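Local coordinates for protein glutamine synthetase (Streptomyces coelicolor, PDB 4BAX) that belongs to the glutamine synthetase family of enzymes, joining a beta-grasp domain to a catalytic domain in an assembly of ten chains, at residues W10-T14 with S46-A50; Q115-K121 with E212-L217; T249-L254 with T333-L338. One frame throughout, in Å; residues are numbered along the deposited sequence.

Interaction 1: residues W10-T14 with S46-A50; sequences WIDGT and STNQA
Trp10 and Gln49 are brought together by their torsions: the indole leaves with CG set between its own backbone N and carbonyl carbon (chi1 73°), while Gln49 places CG opposite its carbonyl carbon (chi1 -73°) and then runs out extended. This carries the amide to the edge of the indole, where the two flat groups lie almost in one plane, 3° apart. There Trp10 NE1 gives a weak hydrogen bond to Gln49 OE1, 3.5 Å long. Thr47 OG1 lies 2.7 Å from Gln49 OE1 and bonds to it, though that hydroxyl also has Gly44 O as a partner; Gln49 NE2 is bonded to Ser91. Gln49 is poorly ordered, however, and its details deserve some caution.

Farther along, Asp12 CB packs against Thr47 CB at 3.9 Å, and the backbones are tied by a weak bond from Gly13 N to Thr47 O, also 3.5 Å. The carboxylate of Asp12 reaches forward to Thr14. Asp12 OD1 accepts from Thr14 N at 2.9 Å, which makes an Asx turn, and Asp12 OD2 accepts from Thr14 OG1 at 2.8 Å; both donors approach from above the carboxylate plane. These bonds close the turn where strand 3-11 ends.

This is a strand end meeting the loop that follows strand 40-43, in the beta-grasp domain. Strand 20-28 supplies Arg21, which forms a salt bridge with Asp12 OD2. Phe42 of strand 40-43 stacks on Trp10, Val81 of strand 75-82 touches both Trp10 and Gln49, and Tyr141 of a second subunit packs on Thr47.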
ATOM      1  N   TRP A  10     -23.496  26.620 -22.040  1.00 28.07           N
ATOM      2  CA  TRP A  10     -23.028  27.525 -23.075  1.00 27.13           C
ATOM      3  C   TRP A  10     -21.557  27.279 -23.387  1.00 26.38           C
ATOM      4  O   TRP A  10     -20.916  26.477 -22.711  1.00 25.52           O
ATOM      5  CB  TRP A  10     -23.310  28.996 -22.737  1.00 27.20           C
ATOM      6  CG  TRP A  10     -22.433  29.594 -21.656  1.00 27.54           C
ATOM      7  CD1 TRP A  10     -21.315  30.361 -21.844  1.00 27.60           C
ATOM      8  CD2 TRP A  10     -22.618  29.504 -20.233  1.00 27.86           C
ATOM      9  NE1 TRP A  10     -20.790  30.746 -20.629  1.00 27.75           N
ATOM     10  CE2 TRP A  10     -21.567  30.236 -19.626  1.00 27.86           C
ATOM     11  CE3 TRP A  10     -23.557  28.869 -19.414  1.00 28.20           C
ATOM     12  CZ2 TRP A  10     -21.435  30.355 -18.238  1.00 28.03           C
ATOM     13  CZ3 TRP A  10     -23.421  28.989 -18.023  1.00 28.46           C
ATOM     14  CH2 TRP A  10     -22.372  29.727 -17.455  1.00 28.32           C
ATOM     15  N   ILE A  11     -21.061  27.929 -24.441  1.00 26.81           N
ATOM     16  CA  ILE A  11     -19.667  27.846 -24.857  1.00 27.19           C
ATOM     17  C   ILE A  11     -18.989  29.176 -24.543  1.00 27.66           C
ATOM     18  O   ILE A  11     -19.529  30.239 -24.837  1.00 27.20           O
ATOM     19  CB  ILE A  11     -19.561  27.511 -26.340  1.00 27.84           C
ATOM     20  CG1 ILE A  11     -19.997  26.064 -26.558  1.00 28.38           C
ATOM     21  CG2 ILE A  11     -18.133  27.662 -26.852  1.00 27.77           C
ATOM     22  CD1 ILE A  11     -21.228  25.950 -27.394  1.00 28.85           C
ATOM     23  N   ASP A  12     -17.807  29.110 -23.934  1.00 28.87           N
ATOM     24  CA  ASP A  12     -17.106  30.325 -23.533  1.00 29.70           C
ATOM     25  C   ASP A  12     -16.225  30.959 -24.631  1.00 30.19           C
ATOM     26  O   ASP A  12     -16.349  30.644 -25.820  1.00 29.68           O
ATOM     27  CB  ASP A  12     -16.377  30.162 -22.190  1.00 29.90           C
ATOM     28  CG  ASP A  12     -15.153  29.269 -22.273  1.00 30.08           C
ATOM     29  OD1 ASP A  12     -14.656  28.989 -23.386  1.00 30.01           O
ATOM     30  OD2 ASP A  12     -14.704  28.805 -21.203  1.00 30.45           O
ATOM     31  N   GLY A  13     -15.381  31.896 -24.221  1.00 31.32           N
ATOM     32  CA  GLY A  13     -14.493  32.576 -25.136  1.00 32.41           C
ATOM     33  C   GLY A  13     -13.040  32.188 -24.940  1.00 33.19           C
ATOM     34  O   GLY A  13     -12.146  32.955 -25.321  1.00 33.12           O
ATOM     35  N   THR A  14     -12.801  31.013 -24.352  1.00 34.21           N
ATOM     36  CA  THR A  14     -11.434  30.529 -24.130  1.00 35.33           C
ATOM     37  C   THR A  14     -10.694  30.302 -25.437  1.00 36.61           C
ATOM     38  O   THR A  14     -11.293  29.890 -26.444  1.00 36.18           O
ATOM     39  CB  THR A  14     -11.383  29.245 -23.251  1.00 33.37           C
ATOM     40  OG1 THR A  14     -12.139  29.429 -22.047  1.00 33.76           O
ATOM     41  CG2 THR A  14      -9.944  28.912 -22.875  1.00 33.01           C
ATOM     42  N   SER A  46     -14.861  35.379 -15.462  1.00 69.19           N
ATOM     43  CA  SER A  46     -14.524  34.029 -15.059  1.00 69.80           C
ATOM     44  C   SER A  46     -14.445  33.036 -16.226  1.00 71.21           C
ATOM     45  O   SER A  46     -13.906  31.931 -16.076  1.00 70.98           O
ATOM     46  CB  SER A  46     -15.550  33.568 -14.019  1.00 69.20           C
ATOM     47  OG  SER A  46     -15.600  34.453 -12.905  1.00 68.90           O
ATOM     48  N   THR A  47     -14.977  33.430 -17.382  1.00 72.80           N
ATOM     49  CA  THR A  47     -15.094  32.507 -18.519  1.00 74.10           C
ATOM     50  C   THR A  47     -14.323  32.889 -19.797  1.00 75.46           C
ATOM     51  O   THR A  47     -14.596  32.327 -20.863  1.00 75.26           O
ATOM     52  CB  THR A  47     -16.580  32.220 -18.880  1.00 48.74           C
ATOM     53  OG1 THR A  47     -17.262  33.455 -19.137  1.00 49.36           O
ATOM     54  CG2 THR A  47     -17.277  31.495 -17.736  1.00 48.18           C
ATOM     55  N   ASN A  48     -13.396  33.845 -19.702  1.00 77.09           N
ATOM     56  CA  ASN A  48     -12.588  34.278 -20.861  1.00 78.61           C
ATOM     57  C   ASN A  48     -13.455  34.989 -21.908  1.00 80.43           C
ATOM     58  O   ASN A  48     -13.095  35.115 -23.079  1.00 80.27           O
ATOM     59  CB  ASN A  48     -11.831  33.086 -21.472  1.00 78.37           C
ATOM     60  CG  ASN A  48     -10.784  32.510 -20.524  1.00 78.30           C
ATOM     61  OD1 ASN A  48     -10.147  33.242 -19.770  1.00 78.45           O
ATOM     62  ND2 ASN A  48     -10.671  31.182 -20.496  1.00 78.09           N
ATOM     63  N   GLN A  49     -14.615  35.433 -21.437  1.00 82.54           N
ATOM     64  CA  GLN A  49     -15.574  36.224 -22.196  1.00 84.72           C
ATOM     65  C   GLN A  49     -15.569  37.620 -21.616  1.00 87.71           C
ATOM     66  O   GLN A  49     -16.502  38.412 -21.778  1.00 87.68           O
ATOM     67  CB  GLN A  49     -16.934  35.558 -22.117  1.00 84.03           C
ATOM     68  CG  GLN A  49     -16.972  34.300 -22.950  1.00 83.41           C
ATOM     69  CD  GLN A  49     -18.176  33.460 -22.673  1.00 83.15           C
ATOM     70  OE1 GLN A  49     -18.557  33.285 -21.517  1.00 83.13           O
ATOM     71  NE2 GLN A  49     -18.796  32.938 -23.721  1.00 83.04           N
ATOM     72  N   ALA A  50     -14.499  37.874 -20.879  1.00 90.71           N
ATOM     73  CA  ALA A  50     -14.095  39.194 -20.463  1.00 93.69           C
ATOM     74  C   ALA A  50     -12.614  39.081 -20.105  1.00 96.31           C
ATOM     75  O   ALA A  50     -11.750  39.477 -20.890  1.00 96.64           O
ATOM     76  CB  ALA A  50     -14.896  39.644 -19.254  1.00 93.72           C
TER

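Interaction 2: residues Q115-K121 with E212-L217; sequences QEYTFFK and EVSATL
Phe119 faces Ala215 as a non-hydrogen-bonded pair, flanked by the hydrogen-bonded pairs Thr118-Thr216 and Phe120-Ser214, in two antiparallel strand segments whose axes come within 4.5 Å and run at 143° to each other. Four backbone bonds make the ladder; that from Phe120 N to Ser214 O measures 2.7 Å. On the face of Phe119 and Ala215, Ser214 O lies in the plane of the Phe119 ring at its edge, and CE1 of that ring meets Ala215 CB at 4.2 Å. Tyr117 directs CD2 onto one face of the same ring, offset toward the rim. At the end of the ladder Leu217 CD2 rests on Tyr117 CB (3.5 Å), and Leu217 crosses the Gln115 side chain at about a right angle. Gln115, bent at chi2 (78°), curls NE2 round to Glu116 O, 2.9 Å off and in the amide plane.

The short strand 214-216 is the return from helix 190-210 of the catalytic domain: Glu212 closes that helix with a Schellman motif, and the chain then pairs with strand 110-121. Leu204 of the helix covers Tyr117 and Ala215, and the other edge of strand 110-121 is bonded to strand 180-188. On the opposite face Thr216 CG2 lies 4.0 Å from Phe120 CE1, and a water links Thr118 OG1 to Thr216 O. Lys121, bent at chi2, lies alongside Glu212 and gives a weak 3.3 Å bond from NZ to Glu212 O. Ser214 OG is hydrogen-bonded to Asp147 of a second subunit, and a bound sodium ion lies near the Val213 side chain.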
ATOM      1  N   GLN A 115     -17.585  11.862 -34.294  1.00 29.63           N
ATOM      2  CA  GLN A 115     -16.877  12.562 -33.242  1.00 28.81           C
ATOM      3  C   GLN A 115     -16.031  11.629 -32.426  1.00 30.07           C
ATOM      4  O   GLN A 115     -16.529  10.729 -31.746  1.00 30.62           O
ATOM      5  CB  GLN A 115     -17.880  13.263 -32.325  1.00 26.89           C
ATOM      6  CG  GLN A 115     -17.272  13.799 -31.033  1.00 25.47           C
ATOM      7  CD  GLN A 115     -16.483  15.112 -31.213  1.00 24.23           C
ATOM      8  OE1 GLN A 115     -17.060  16.199 -31.461  1.00 23.37           O
ATOM      9  NE2 GLN A 115     -15.160  15.019 -31.055  1.00 23.74           N
ATOM     10  N   GLU A 116     -14.728  11.862 -32.497  1.00 30.57           N
ATOM     11  CA  GLU A 116     -13.793  11.021 -31.786  1.00 30.73           C
ATOM     12  C   GLU A 116     -13.341  11.660 -30.471  1.00 29.51           C
ATOM     13  O   GLU A 116     -13.343  12.890 -30.318  1.00 29.04           O
ATOM     14  CB  GLU A 116     -12.586  10.700 -32.680  1.00 31.98           C
ATOM     15  CG  GLU A 116     -12.964   9.883 -33.928  1.00 33.35           C
ATOM     16  CD  GLU A 116     -11.769   9.544 -34.827  1.00 34.42           C
ATOM     17  OE1 GLU A 116     -10.715  10.220 -34.718  1.00 34.80           O
ATOM     18  OE2 GLU A 116     -11.882   8.574 -35.624  1.00 34.60           O
ATOM     19  N   TYR A 117     -12.944  10.811 -29.529  1.00 28.64           N
ATOM     20  CA  TYR A 117     -12.431  11.268 -28.254  1.00 27.73           C
ATOM     21  C   TYR A 117     -11.600  10.174 -27.628  1.00 26.98           C
ATOM     22  O   TYR A 117     -11.786   8.998 -27.950  1.00 26.75           O
ATOM     23  CB  TYR A 117     -13.568  11.675 -27.322  1.00 27.95           C
ATOM     24  CG  TYR A 117     -14.568  10.554 -27.065  1.00 28.25           C
ATOM     25  CD1 TYR A 117     -15.573  10.260 -27.982  1.00 28.01           C
ATOM     26  CD2 TYR A 117     -14.503   9.787 -25.914  1.00 28.53           C
ATOM     27  CE1 TYR A 117     -16.477   9.244 -27.754  1.00 27.94           C
ATOM     28  CE2 TYR A 117     -15.415   8.766 -25.685  1.00 28.52           C
ATOM     29  CZ  TYR A 117     -16.396   8.504 -26.603  1.00 28.04           C
ATOM     30  OH  TYR A 117     -17.292   7.488 -26.354  1.00 27.95           O
ATOM     31  N   THR A 118     -10.749  10.553 -26.679  1.00 26.32           N
ATOM     32  CA  THR A 118      -9.878   9.604 -25.987  1.00 25.45           C
ATOM     33  C   THR A 118     -10.062   9.717 -24.478  1.00 24.70           C
ATOM     34  O   THR A 118     -10.066  10.832 -23.937  1.00 24.88           O
ATOM     35  CB  THR A 118      -8.388   9.833 -26.375  1.00 22.98           C
ATOM     36  OG1 THR A 118      -8.282  10.025 -27.801  1.00 22.95           O
ATOM     37  CG2 THR A 118      -7.518   8.646 -25.951  1.00 22.21           C
ATOM     38  N   PHE A 119     -10.216   8.575 -23.806  1.00 24.14           N
ATOM     39  CA  PHE A 119     -10.299   8.550 -22.338  1.00 24.31           C
ATOM     40  C   PHE A 119      -8.951   8.702 -21.637  1.00 24.79           C
ATOM     41  O   PHE A 119      -7.947   8.096 -22.042  1.00 23.96           O
ATOM     42  CB  PHE A 119     -10.984   7.279 -21.830  1.00 23.80           C
ATOM     43  CG  PHE A 119     -12.461   7.268 -22.035  1.00 24.02           C
ATOM     44  CD1 PHE A 119     -13.223   8.353 -21.676  1.00 23.87           C
ATOM     45  CD2 PHE A 119     -13.092   6.170 -22.641  1.00 24.47           C
ATOM     46  CE1 PHE A 119     -14.605   8.344 -21.893  1.00 24.25           C
ATOM     47  CE2 PHE A 119     -14.463   6.160 -22.866  1.00 24.37           C
ATOM     48  CZ  PHE A 119     -15.220   7.251 -22.489  1.00 24.40           C
ATOM     49  N   PHE A 120      -8.956   9.442 -20.532  1.00 26.24           N
ATOM     50  CA  PHE A 120      -7.751   9.608 -19.734  1.00 27.41           C
ATOM     51  C   PHE A 120      -8.088   9.386 -18.271  1.00 29.74           C
ATOM     52  O   PHE A 120      -9.195   9.697 -17.823  1.00 29.62           O
ATOM     53  CB  PHE A 120      -7.163  11.013 -19.916  1.00 26.47           C
ATOM     54  CG  PHE A 120      -6.128  11.112 -21.000  1.00 26.09           C
ATOM     55  CD1 PHE A 120      -6.489  11.002 -22.343  1.00 25.85           C
ATOM     56  CD2 PHE A 120      -4.780  11.287 -20.682  1.00 26.13           C
ATOM     57  CE1 PHE A 120      -5.523  11.076 -23.353  1.00 25.98           C
ATOM     58  CE2 PHE A 120      -3.803  11.373 -21.693  1.00 26.00           C
ATOM     59  CZ  PHE A 120      -4.185  11.266 -23.031  1.00 26.12           C
ATOM     60  N   LYS A 121      -7.138   8.833 -17.533  1.00 32.10           N
ATOM     61  CA  LYS A 121      -7.231   8.803 -16.087  1.00 33.92           C
ATOM     62  C   LYS A 121      -6.038   9.607 -15.545  1.00 34.72           C
ATOM     63  O   LYS A 121      -4.891   9.120 -15.495  1.00 35.73           O
ATOM     64  CB  LYS A 121      -7.203   7.365 -15.574  1.00 34.92           C
ATOM     65  CG  LYS A 121      -7.186   7.339 -14.059  1.00 35.86           C
ATOM     66  CD  LYS A 121      -8.567   7.138 -13.460  1.00 36.63           C
ATOM     67  CE  LYS A 121      -8.619   7.716 -12.030  1.00 37.22           C
ATOM     68  NZ  LYS A 121      -9.733   7.197 -11.176  1.00 37.59           N
ATOM     69  N   GLU A 212     -15.346   8.577 -12.810  1.00 30.01           N
ATOM     70  CA  GLU A 212     -14.029   9.098 -12.414  1.00 30.84           C
ATOM     71  C   GLU A 212     -12.997   9.029 -13.520  1.00 29.73           C
ATOM     72  O   GLU A 212     -11.825   8.793 -13.233  1.00 29.20           O
ATOM     73  CB  GLU A 212     -13.489   8.404 -11.170  1.00 32.60           C
ATOM     74  CG  GLU A 212     -14.167   8.770  -9.893  1.00 35.09           C
ATOM     75  CD  GLU A 212     -13.701   7.884  -8.755  1.00 37.39           C
ATOM     76  OE1 GLU A 212     -13.305   6.707  -8.999  1.00 38.16           O
ATOM     77  OE2 GLU A 212     -13.718   8.380  -7.609  1.00 38.17           O
ATOM     78  N   VAL A 213     -13.412   9.246 -14.769  1.00 29.15           N
ATOM     79  CA  VAL A 213     -12.452   9.308 -15.873  1.00 28.20           C
ATOM     80  C   VAL A 213     -12.667  10.588 -16.637  1.00 27.48           C
ATOM     81  O   VAL A 213     -13.650  11.296 -16.414  1.00 27.00           O
ATOM     82  CB  VAL A 213     -12.531   8.084 -16.845  1.00 38.58           C
ATOM     83  CG1 VAL A 213     -12.469   6.756 -16.078  1.00 38.72           C
ATOM     84  CG2 VAL A 213     -13.782   8.163 -17.724  1.00 38.63           C
ATOM     85  N   SER A 214     -11.757  10.856 -17.561  1.00 27.67           N
ATOM     86  CA  SER A 214     -11.815  12.069 -18.345  1.00 27.74           C
ATOM     87  C   SER A 214     -11.879  11.732 -19.821  1.00 27.94           C
ATOM     88  O   SER A 214     -11.365  10.690 -20.257  1.00 28.00           O
ATOM     89  CB  SER A 214     -10.582  12.920 -18.083  1.00 27.81           C
ATOM     90  OG  SER A 214     -10.641  13.488 -16.788  1.00 28.11           O
ATOM     91  N   ALA A 215     -12.470  12.647 -20.586  1.00 27.73           N
ATOM     92  CA  ALA A 215     -12.476  12.548 -22.029  1.00 27.30           C
ATOM     93  C   ALA A 215     -11.809  13.799 -22.583  1.00 27.22           C
ATOM     94  O   ALA A 215     -11.936  14.886 -22.009  1.00 27.01           O
ATOM     95  CB  ALA A 215     -13.902  12.424 -22.551  1.00 27.37           C
ATOM     96  N   THR A 216     -11.061  13.628 -23.670  1.00 27.50           N
ATOM     97  CA  THR A 216     -10.409  14.746 -24.333  1.00 27.80           C
ATOM     98  C   THR A 216     -10.677  14.738 -25.823  1.00 28.35           C
ATOM     99  O   THR A 216     -10.798  13.663 -26.428  1.00 28.40           O
ATOM    100  CB  THR A 216      -8.882  14.802 -24.032  1.00 21.32           C
ATOM    101  OG1 THR A 216      -8.364  16.067 -24.473  1.00 21.65           O
ATOM    102  CG2 THR A 216      -8.162  13.721 -24.772  1.00 20.88           C
ATOM    103  N   LEU A 217     -10.819  15.933 -26.395  1.00 28.89           N
ATOM    104  CA  LEU A 217     -11.007  16.084 -27.831  1.00 28.68           C
ATOM    105  C   LEU A 217      -9.690  16.579 -28.435  1.00 28.69           C
ATOM    106  O   LEU A 217      -9.676  17.085 -29.555  1.00 28.87           O
ATOM    107  CB  LEU A 217     -12.156  17.037 -28.160  1.00 28.68           C
ATOM    108  CG  LEU A 217     -13.552  16.592 -27.718  1.00 29.31           C
ATOM    109  CD1 LEU A 217     -14.709  17.476 -28.322  1.00 11.93           C
ATOM    110  CD2 LEU A 217     -13.750  15.119 -28.032  1.00 29.43           C
TER
HETATM  111  O   HOH W   1      -8.491  12.876 -28.314  1.00 26.26           O

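Interaction 3: residues T249-L254 with T333-L338; sequences TAAESL and TCCTAL
Thr249 meets Leu338 first: its CB sits 3.7 Å from Leu338 CD2, with the methyl CG2 close by. CG2 stands opposite the backbone N, which leaves OG1 beside that N (chi1 -50°) to bond with Gln343, while the carbon side of the threonine faces Leu338. One residue on, Ala250 brings its CB to 4.3 Å from Cys334 SG, and its backbone comes near the same sulfur; the two residues also have close backbones, with CA atoms 5.0 Å apart. Ser253, a turn later, is the centre of the contact. Ser253 CB touches Ala337 CB at 3.5 Å, and Ser253 OG lies by Cys334, 3.7 Å from Cys334 SG. That hydroxyl does not bond across: Ser253 OG turns back to Ala250 O, 2.6 Å away, meeting a lone pair in the carbonyl plane. Leu254 finishes the segment, setting CG 4.0 Å from Cys334 SG and CD2 near Thr333 CG2.

The axes of the two segments, part of helices 244-253 and 323-341, pass 8.5 Å apart with their directions at 122°. Small residues at Ala250, Ser253 and Ala337 suit this spacing. Met240 of helix 238-242 covers Ala250 and Leu338. No hydrogen bond crosses between the segments, so methyl groups, a sulfur and leucine branches join them, while the hydroxyls bond elsewhere: Thr249 and Thr333 to residues outside the two segments, the latter to His263, and Ser253 to its own helix.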
ATOM      1  N   THR A 249     -18.326  19.276 -57.984  1.00 38.18           N
ATOM      2  CA  THR A 249     -18.210  20.720 -57.785  1.00 38.55           C
ATOM      3  C   THR A 249     -17.896  21.045 -56.327  1.00 38.92           C
ATOM      4  O   THR A 249     -16.993  21.842 -56.032  1.00 38.89           O
ATOM      5  CB  THR A 249     -19.527  21.455 -58.181  1.00 41.10           C
ATOM      6  OG1 THR A 249     -19.959  21.044 -59.489  1.00 41.50           O
ATOM      7  CG2 THR A 249     -19.344  22.968 -58.156  1.00 41.01           C
ATOM      8  N   ALA A 250     -18.606  20.383 -55.413  1.00 38.89           N
ATOM      9  CA  ALA A 250     -18.376  20.601 -53.999  1.00 38.15           C
ATOM     10  C   ALA A 250     -16.939  20.214 -53.632  1.00 37.55           C
ATOM     11  O   ALA A 250     -16.220  21.036 -53.058  1.00 37.45           O
ATOM     12  CB  ALA A 250     -19.406  19.824 -53.152  1.00 37.69           C
ATOM     13  N   ALA A 251     -16.475  19.050 -54.096  1.00 37.20           N
ATOM     14  CA  ALA A 251     -15.111  18.590 -53.804  1.00 37.12           C
ATOM     15  C   ALA A 251     -14.059  19.507 -54.406  1.00 39.04           C
ATOM     16  O   ALA A 251     -13.046  19.789 -53.771  1.00 39.50           O
ATOM     17  CB  ALA A 251     -14.894  17.126 -54.261  1.00 35.60           C
ATOM     18  N   GLU A 252     -14.298  19.988 -55.617  1.00 39.98           N
ATOM     19  CA  GLU A 252     -13.363  20.923 -56.229  1.00 40.58           C
ATOM     20  C   GLU A 252     -13.336  22.301 -55.534  1.00 39.76           C
ATOM     21  O   GLU A 252     -12.268  22.910 -55.386  1.00 40.08           O
ATOM     22  CB  GLU A 252     -13.614  21.066 -57.740  1.00 41.90           C
ATOM     23  CG  GLU A 252     -13.544  19.768 -58.524  1.00 42.64           C
ATOM     24  CD  GLU A 252     -12.380  19.731 -59.470  1.00 43.29           C
ATOM     25  OE1 GLU A 252     -12.360  20.600 -60.367  1.00 43.66           O
ATOM     26  OE2 GLU A 252     -11.498  18.846 -59.333  1.00 43.33           O
ATOM     27  N   SER A 253     -14.501  22.747 -55.059  1.00 38.19           N
ATOM     28  CA  SER A 253     -14.631  24.057 -54.416  1.00 37.18           C
ATOM     29  C   SER A 253     -13.713  24.170 -53.204  1.00 36.48           C
ATOM     30  O   SER A 253     -13.205  25.253 -52.915  1.00 36.69           O
ATOM     31  CB  SER A 253     -16.082  24.314 -53.985  1.00 36.52           C
ATOM     32  OG  SER A 253     -16.393  23.617 -52.796  1.00 36.48           O
ATOM     33  N   LEU A 254     -13.500  23.050 -52.514  1.00 35.66           N
ATOM     34  CA  LEU A 254     -12.655  23.002 -51.319  1.00 34.77           C
ATOM     35  C   LEU A 254     -11.166  23.161 -51.645  1.00 35.35           C
ATOM     36  O   LEU A 254     -10.343  23.465 -50.754  1.00 35.43           O
ATOM     37  CB  LEU A 254     -12.922  21.720 -50.511  1.00 33.07           C
ATOM     38  CG  LEU A 254     -14.318  21.627 -49.890  1.00 31.59           C
ATOM     39  CD1 LEU A 254     -14.724  20.199 -49.513  1.00 30.75           C
ATOM     40  CD2 LEU A 254     -14.361  22.549 -48.662  1.00 30.93           C
ATOM     41  N   THR A 333     -18.352  27.782 -48.479  1.00 33.63           N
ATOM     42  CA  THR A 333     -17.539  27.428 -49.621  1.00 33.60           C
ATOM     43  C   THR A 333     -18.291  26.614 -50.670  1.00 33.69           C
ATOM     44  O   THR A 333     -18.432  27.045 -51.818  1.00 33.54           O
ATOM     45  CB  THR A 333     -16.250  26.687 -49.162  1.00 30.01           C
ATOM     46  OG1 THR A 333     -15.452  27.553 -48.335  1.00 29.70           O
ATOM     47  CG2 THR A 333     -15.438  26.169 -50.355  1.00 30.05           C
ATOM     48  N   CYS A 334     -18.864  25.493 -50.255  1.00 34.17           N
ATOM     49  CA  CYS A 334     -19.487  24.575 -51.198  1.00 34.88           C
ATOM     50  C   CYS A 334     -20.771  25.099 -51.843  1.00 34.84           C
ATOM     51  O   CYS A 334     -20.898  25.084 -53.074  1.00 34.28           O
ATOM     52  CB  CYS A 334     -19.748  23.221 -50.526  1.00 35.03           C
ATOM     53  SG  CYS A 334     -18.267  22.400 -49.905  1.00 50.06           S
ATOM     54  N   CYS A 335     -21.689  25.599 -51.010  1.00 35.11           N
ATOM     55  CA  CYS A 335     -22.998  26.058 -51.483  1.00 35.21           C
ATOM     56  C   CYS A 335     -22.871  27.257 -52.416  1.00 36.03           C
ATOM     57  O   CYS A 335     -23.634  27.410 -53.374  1.00 36.34           O
ATOM     58  CB  CYS A 335     -23.915  26.409 -50.305  1.00 34.47           C
ATOM     59  SG  CYS A 335     -24.531  25.023 -49.341  1.00 38.87           S
ATOM     60  N   THR A 336     -21.883  28.098 -52.134  1.00 36.35           N
ATOM     61  CA  THR A 336     -21.608  29.247 -52.977  1.00 36.80           C
ATOM     62  C   THR A 336     -21.121  28.779 -54.340  1.00 37.99           C
ATOM     63  O   THR A 336     -21.607  29.236 -55.375  1.00 39.04           O
ATOM     64  CB  THR A 336     -20.547  30.162 -52.346  1.00 36.01           C
ATOM     65  OG1 THR A 336     -21.127  30.865 -51.239  1.00 35.85           O
ATOM     66  CG2 THR A 336     -20.017  31.155 -53.352  1.00 35.62           C
ATOM     67  N   ALA A 337     -20.196  27.825 -54.336  1.00 37.76           N
ATOM     68  CA  ALA A 337     -19.683  27.310 -55.585  1.00 37.78           C
ATOM     69  C   ALA A 337     -20.778  26.600 -56.369  1.00 38.66           C
ATOM     70  O   ALA A 337     -20.831  26.742 -57.590  1.00 38.95           O
ATOM     71  CB  ALA A 337     -18.514  26.387 -55.337  1.00 37.20           C
ATOM     72  N   LEU A 338     -21.677  25.900 -55.678  1.00 39.42           N
ATOM     73  CA  LEU A 338     -22.799  25.202 -56.338  1.00 40.85           C
ATOM     74  C   LEU A 338     -23.821  26.174 -56.932  1.00 42.07           C
ATOM     75  O   LEU A 338     -24.431  25.917 -57.976  1.00 41.63           O
ATOM     76  CB  LEU A 338     -23.474  24.204 -55.382  1.00 40.47           C
ATOM     77  CG  LEU A 338     -22.626  22.994 -54.970  1.00 40.06           C
ATOM     78  CD1 LEU A 338     -23.148  22.334 -53.690  1.00 39.66           C
ATOM     79  CD2 LEU A 338     -22.577  21.992 -56.125  1.00 40.07           C
TER

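The three contacts use different means to join parts of one chain. Interaction 2 is a strand ladder in the catalytic domain, held by backbone bonds, and it buries the most surface. Interaction 1 ties a strand end to a loop in the beta-grasp domain, about 22 Å away between centres, with weak bonds across and a carboxylate that closes a turn on one side. Both are partly buried and both touch a second subunit. Interaction 3 is the helix-helix case, a buried and essentially apolar contact that no other chain of the assembly reaches; it lies across the chain's centre from interaction 2. No helix or strand is shared among the three.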